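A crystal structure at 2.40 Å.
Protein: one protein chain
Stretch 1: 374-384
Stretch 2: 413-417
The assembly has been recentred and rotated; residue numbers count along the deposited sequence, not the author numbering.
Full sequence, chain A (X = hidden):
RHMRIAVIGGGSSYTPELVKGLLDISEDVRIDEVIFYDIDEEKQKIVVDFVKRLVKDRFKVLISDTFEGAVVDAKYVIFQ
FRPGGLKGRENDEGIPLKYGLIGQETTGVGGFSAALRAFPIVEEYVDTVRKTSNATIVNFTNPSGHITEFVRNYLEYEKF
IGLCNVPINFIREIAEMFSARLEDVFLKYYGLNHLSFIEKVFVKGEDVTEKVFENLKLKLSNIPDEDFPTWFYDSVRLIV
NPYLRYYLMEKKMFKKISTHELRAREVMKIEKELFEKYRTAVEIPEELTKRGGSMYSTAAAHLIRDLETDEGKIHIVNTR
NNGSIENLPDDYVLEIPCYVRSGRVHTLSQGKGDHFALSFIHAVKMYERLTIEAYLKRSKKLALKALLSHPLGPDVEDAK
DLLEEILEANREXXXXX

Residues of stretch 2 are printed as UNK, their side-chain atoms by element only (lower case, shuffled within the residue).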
# COMPACT_ATOMS: atom_id res chain seq x y z
N ALA A 374 -17.45 -16.30 9.22
CA ALA A 374 -18.28 -17.16 10.06
C ALA A 374 -19.15 -18.07 9.18
O ALA A 374 -19.29 -19.25 9.47
CB ALA A 374 -19.18 -16.33 10.98
N TYR A 375 -19.69 -17.50 8.11
CA TYR A 375 -20.56 -18.27 7.25
C TYR A 375 -19.77 -19.34 6.50
O TYR A 375 -20.20 -20.48 6.46
CB TYR A 375 -21.41 -17.38 6.34
CG TYR A 375 -21.92 -18.17 5.22
CD1 TYR A 375 -23.04 -18.95 5.37
CD2 TYR A 375 -21.23 -18.22 4.01
CE1 TYR A 375 -23.50 -19.74 4.34
CE2 TYR A 375 -21.67 -19.01 2.97
CZ TYR A 375 -22.80 -19.76 3.16
OH TYR A 375 -23.27 -20.55 2.16
N LEU A 376 -18.61 -18.97 5.94
CA LEU A 376 -17.80 -19.92 5.15
C LEU A 376 -17.33 -21.09 5.98
O LEU A 376 -17.21 -22.21 5.50
CB LEU A 376 -16.60 -19.25 4.46
CG LEU A 376 -17.00 -18.31 3.30
CD1 LEU A 376 -15.82 -17.50 2.84
CD2 LEU A 376 -17.61 -19.14 2.13
N LYS A 377 -17.08 -20.85 7.26
CA LYS A 377 -16.66 -21.94 8.11
C LYS A 377 -17.85 -22.57 8.84
O LYS A 377 -17.65 -23.48 9.64
CB LYS A 377 -15.60 -21.46 9.10
CG LYS A 377 -14.20 -21.73 8.65
CD LYS A 377 -13.46 -20.43 8.43
CE LYS A 377 -12.23 -20.34 9.33
NZ LYS A 377 -11.10 -21.06 8.70
N ARG A 378 -19.07 -22.06 8.57
CA ARG A 378 -20.28 -22.53 9.26
C ARG A 378 -20.09 -22.55 10.76
O ARG A 378 -20.42 -23.54 11.43
CB ARG A 378 -20.68 -23.93 8.79
CG ARG A 378 -21.06 -23.99 7.35
CD ARG A 378 -22.14 -23.01 6.97
NE ARG A 378 -22.69 -23.42 5.68
CZ ARG A 378 -22.14 -23.17 4.50
NH1 ARG A 378 -21.00 -22.46 4.40
NH2 ARG A 378 -22.74 -23.64 3.41
N SER A 379 -19.61 -21.45 11.29
CA SER A 379 -19.11 -21.42 12.66
C SER A 379 -19.89 -20.49 13.57
O SER A 379 -19.93 -19.27 13.33
CB SER A 379 -17.64 -21.01 12.65
OG SER A 379 -17.17 -20.80 13.94
N LYS A 380 -20.47 -21.07 14.61
CA LYS A 380 -21.22 -20.35 15.62
C LYS A 380 -20.28 -19.41 16.38
O LYS A 380 -20.59 -18.27 16.60
CB LYS A 380 -21.85 -21.35 16.57
CG LYS A 380 -23.25 -21.00 16.92
CD LYS A 380 -23.74 -21.65 18.22
CE LYS A 380 -24.33 -23.05 17.96
NZ LYS A 380 -24.69 -23.76 19.31
N LYS A 381 -19.13 -19.92 16.78
CA LYS A 381 -18.10 -19.12 17.46
C LYS A 381 -17.72 -17.88 16.67
O LYS A 381 -17.65 -16.78 17.21
CB LYS A 381 -16.82 -19.94 17.68
CG LYS A 381 -16.81 -20.70 18.96
CD LYS A 381 -15.75 -21.85 18.99
CE LYS A 381 -15.75 -22.47 20.41
NZ LYS A 381 -15.37 -23.93 20.41
N LEU A 382 -17.45 -18.06 15.38
CA LEU A 382 -17.03 -16.92 14.57
C LEU A 382 -18.16 -15.95 14.30
O LEU A 382 -17.92 -14.77 14.12
CB LEU A 382 -16.31 -17.38 13.30
CG LEU A 382 -15.02 -18.20 13.55
CD1 LEU A 382 -14.46 -18.75 12.25
CD2 LEU A 382 -13.93 -17.42 14.34
N ALA A 383 -19.40 -16.45 14.31
CA ALA A 383 -20.58 -15.60 14.15
C ALA A 383 -20.75 -14.69 15.37
O ALA A 383 -21.08 -13.51 15.22
CB ALA A 383 -21.84 -16.44 13.90
N LEU A 384 -20.50 -15.24 16.56
CA LEU A 384 -20.48 -14.44 17.79
C LEU A 384 -19.46 -13.29 17.68
O LEU A 384 -19.77 -12.16 18.00
CB LEU A 384 -20.06 -15.32 18.96
CG LEU A 384 -20.86 -15.47 20.23
CD1 LEU A 384 -22.40 -15.32 20.07
CD2 LEU A 384 -20.47 -16.83 20.88
N UNK A 413 -32.66 -21.75 6.69
CA UNK A 413 -31.85 -21.09 5.67
C UNK A 413 -30.37 -21.19 5.95
O UNK A 413 -29.54 -21.09 5.05
c UNK A 413 -35.12 -19.27 3.26
o UNK A 413 -37.40 -19.10 3.70
c UNK A 413 -34.65 -19.44 5.97
c UNK A 413 -33.59 -19.46 5.10
c UNK A 413 -36.13 -19.23 4.15
c UNK A 413 -35.91 -19.32 5.51
c UNK A 413 -33.85 -19.40 3.73
c UNK A 413 -32.21 -19.63 5.60
N UNK A 414 -30.02 -21.34 7.22
CA UNK A 414 -28.62 -21.40 7.55
C UNK A 414 -28.43 -22.31 8.74
O UNK A 414 -29.28 -22.43 9.63
c UNK A 414 -28.36 -19.44 9.12
c UNK A 414 -27.98 -20.00 7.79
c UNK A 414 -26.45 -20.11 7.66
N UNK A 415 -27.29 -22.99 8.72
CA UNK A 415 -26.92 -23.83 9.83
C UNK A 415 -25.47 -23.62 10.21
O UNK A 415 -24.54 -23.85 9.43
c UNK A 415 -27.15 -28.14 12.25
n UNK A 415 -27.52 -29.59 12.17
c UNK A 415 -27.15 -25.31 9.57
c UNK A 415 -27.60 -27.36 10.99
c UNK A 415 -26.74 -26.12 10.78
N UNK A 416 -25.28 -23.19 11.45
CA UNK A 416 -23.95 -22.96 11.98
C UNK A 416 -23.69 -23.94 13.09
O UNK A 416 -24.58 -24.25 13.88
c UNK A 416 -23.52 -20.69 10.18
c UNK A 416 -23.84 -21.56 12.54
c UNK A 416 -23.69 -19.10 12.11
c UNK A 416 -23.25 -20.48 11.65
N UNK A 417 -22.44 -24.41 13.17
CA UNK A 417 -22.07 -25.40 14.18
C UNK A 417 -20.99 -24.93 15.13
O UNK A 417 -20.68 -25.63 16.11
OXT UNK A 417 -20.33 -23.87 15.04
O HOH W 1 -25.83 -23.78 6.28
O HOH W 2 -18.55 -22.74 16.84

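Position 413 carries eight side-chain atoms: one carbon leading to a ring of six carbons that bears a single oxygen. Its side chain stays 8.8 Å or more from stretch 1. A six-membered carbon ring with a hydroxyl is a phenol, so the residue is Tyr413. The residue touches a crystal neighbour, and a partly exposed place suits a ring with a polar tip.

Position 414 has three side-chain carbons, one of them carrying the other two. One of the two branch carbons comes 4.3 Å from Tyr375 CD1, at the edge of that ring. Branching at the first carbon with no heteroatom identifies Val414, and the approaching atom is its CG2. The residue is buried, and a compact apolar side chain suits such a place, for it leaves no polar group without a partner.

At position 415 four carbons run in a row and end in nitrogen. This side chain stays 6.1 Å or more from stretch 1; the backbone makes the approach, its O lying 3.5 Å from Arg378 CD. An unbranched chain with a terminal nitrogen is the signature of lysine. The amine of Lys415 leads away from stretch 1, as a charged group on an exposed residue readily does. Water 1 accepts from both Lys415 N (3.0 Å) and Arg378 NE (3.2 Å), bridging the two stretches.

Position 416 has four carbons, forked at the second. One terminal carbon lies 3.7 Å from Ala383 CB, and the fork carbon 3.8 Å from Ser379 N. The fork at the second carbon distinguishes leucine from its isomer branched at the first. Leu416 is buried and has the largest area covered by stretch 1. The small methyl of Ala383, pointing toward stretch 2, meets CD2 of the apolar fork directly.

Position 417 has no side-chain atoms but two terminal oxygens: it is Gly417, ending the chain in a carboxylate. An ideal CB would have room, 3.9 Å from Arg378 O, so contact with stretch 1 does not demand glycine; the bonding groups all belong to the backbone.

The contact works by joining a chain end to a break between helices. Arg378, with positive phi, closes the first helix in a Schellman motif, and Ser379 caps the next, its OG accepting from Leu382 N at 3.1 Å. Around this turn, Gly417 N donates to Arg378 O at 2.8 Å, and Lys380 N donates to Gly417 OXT, also at 2.8 Å; both bonds are nearly straight. The carboxylate thus receives a free amide of the second helix's first turn. Water 2 extends the link, donating to Gly417 OXT (2.8 Å) and accepting from Lys381 N (2.9 Å), while Leu416 supplies the apolar packing beside these polar bonds.

Stretch 2 413-417: YVKLG
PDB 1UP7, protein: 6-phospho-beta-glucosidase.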